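Local coordinates for NAD-dependent aldehyde dehydrogenase (Sinorhizobium meliloti, PDB 3U4J), which probably oxidises aldehydes with NAD or NADP as electron acceptor and binds calcium, at residues 441-444 with 445-448. Residues are numbered along the deposited sequence; the frame is centred on the assembly and turned at random.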
loop_
_atom_site.group_PDB
_atom_site.type_symbol
_atom_site.label_atom_id
_atom_site.label_comp_id
_atom_site.label_asym_id
_atom_site.label_seq_id
_atom_site.Cartn_x
_atom_site.Cartn_y
_atom_site.Cartn_z
ATOM N N THR A 441 15.567 -13.401 -21.587
ATOM C CA THR A 441 16.837 -13.592 -20.891
ATOM C C THR A 441 17.177 -12.440 -19.946
ATOM O O THR A 441 17.680 -12.703 -18.877
ATOM C CB THR A 441 18.062 -14.035 -21.802
ATOM O OG1 THR A 441 19.220 -13.209 -21.594
ATOM C CG2 THR A 441 17.718 -14.207 -23.237
ATOM N N ALA A 442 16.848 -11.193 -20.307
ATOM C CA ALA A 442 17.041 -10.069 -19.377
ATOM C C ALA A 442 16.247 -10.227 -18.080
ATOM O O ALA A 442 16.829 -10.188 -16.982
ATOM C CB ALA A 442 16.722 -8.724 -20.039
ATOM N N LEU A 443 14.930 -10.423 -18.201
ATOM C CA LEU A 443 14.073 -10.540 -17.012
ATOM C C LEU A 443 14.235 -11.848 -16.230
ATOM O O LEU A 443 14.233 -11.819 -14.983
ATOM C CB LEU A 443 12.590 -10.257 -17.346
ATOM C CG LEU A 443 12.345 -8.768 -17.669
ATOM C CD1 LEU A 443 10.956 -8.563 -18.234
ATOM C CD2 LEU A 443 12.540 -7.883 -16.415
ATOM N N GLN A 444 14.359 -12.993 -16.922
ATOM C CA GLN A 444 14.571 -14.253 -16.195
ATOM C C GLN A 444 15.935 -14.300 -15.511
ATOM O O GLN A 444 16.051 -14.814 -14.401
ATOM C CB GLN A 444 14.345 -15.499 -17.051
ATOM C CG GLN A 444 12.907 -15.671 -17.536
ATOM C CD GLN A 444 11.911 -16.186 -16.477
ATOM O OE1 GLN A 444 11.066 -17.042 -16.792
ATOM N NE2 GLN A 444 11.979 -15.655 -15.240
ATOM N N THR A 445 16.955 -13.718 -16.135
ATOM C CA THR A 445 18.267 -13.695 -15.501
ATOM C C THR A 445 18.219 -12.813 -14.249
ATOM O O THR A 445 18.688 -13.223 -13.210
ATOM C CB THR A 445 19.398 -13.297 -16.483
ATOM O OG1 THR A 445 19.380 -14.193 -17.617
ATOM C CG2 THR A 445 20.750 -13.429 -15.827
ATOM N N ILE A 446 17.618 -11.626 -14.349
ATOM C CA ILE A 446 17.553 -10.720 -13.208
ATOM C C ILE A 446 16.691 -11.270 -12.042
ATOM O O ILE A 446 17.037 -11.094 -10.873
ATOM C CB ILE A 446 17.234 -9.258 -13.671
ATOM C CG1 ILE A 446 18.088 -8.239 -12.904
ATOM C CG2 ILE A 446 15.769 -8.909 -13.544
ATOM C CD1 ILE A 446 19.586 -8.384 -13.140
ATOM N N ARG A 447 15.607 -11.983 -12.359
ATOM C CA ARG A 447 14.794 -12.661 -11.348
ATOM C C ARG A 447 15.522 -13.796 -10.640
ATOM O O ARG A 447 15.177 -14.130 -9.495
ATOM C CB ARG A 447 13.510 -13.224 -11.948
ATOM C CG ARG A 447 12.535 -12.152 -12.356
ATOM C CD ARG A 447 11.382 -12.745 -13.158
ATOM N NE ARG A 447 10.254 -13.137 -12.309
ATOM C CZ ARG A 447 9.360 -14.076 -12.633
ATOM N NH1 ARG A 447 9.473 -14.768 -13.758
ATOM N NH2 ARG A 447 8.359 -14.352 -11.811
ATOM N N ARG A 448 16.503 -14.394 -11.310
ATOM C CA ARG A 448 17.227 -15.533 -10.730
ATOM C C ARG A 448 18.515 -15.163 -9.990
ATOM O O ARG A 448 19.064 -15.991 -9.283
ATOM C CB ARG A 448 17.514 -16.586 -11.811
ATOM C CG ARG A 448 16.246 -17.351 -12.185
ATOM C CD ARG A 448 16.294 -18.007 -13.549
ATOM N NE ARG A 448 14.939 -18.460 -13.913
ATOM C CZ ARG A 448 14.671 -19.232 -14.974
ATOM N NH1 ARG A 448 15.656 -19.623 -15.796
ATOM N NH2 ARG A 448 13.429 -19.612 -15.216
#
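Q444 and R447 run side by side off one face of the helix, the amide and guanidinium planes only 13° apart. The glutamine chain bends at chi2 (-77°), which swings its amide to the edge of the R447 guanidinium, near its plane, while Q444 CB lies 4.3 Å above the centre of the R448 guanidinium. A glutamine suits this place because its CB backs the R448 guanidinium while its flat amide runs beside that of R447. With an alanine here, CB would stay over R448, but a gap would probably open beside R447, whose guanidinium would lose the flat amide alongside it. Both arginines are long enough to reach a second subunit, where R447 hydrogen-bonds N147 and the D151 carbonyl, and R448 forms a salt bridge with the D151 carboxylate. T445, short and with OG1 beside its backbone N, reaches back to donate to T441 O at 2.6 Å; the same oxygen accepts T445 N at 3.0 Å. T441 O is thus gripped twice, and the buried hydroxyl finds its acceptor within its own helix. Branched L443 and I446, CD2 to CG2 4.4 Å, fill the apolar side against I456. Three i to i+4 backbone bonds, with a weaker one from R448 N to Q444 O, mark an alpha-helix, here the crossover of the beta-alpha-beta unit 431-435, 439-448, 453-456, lodged where it meets the three other subunits of the tetramer.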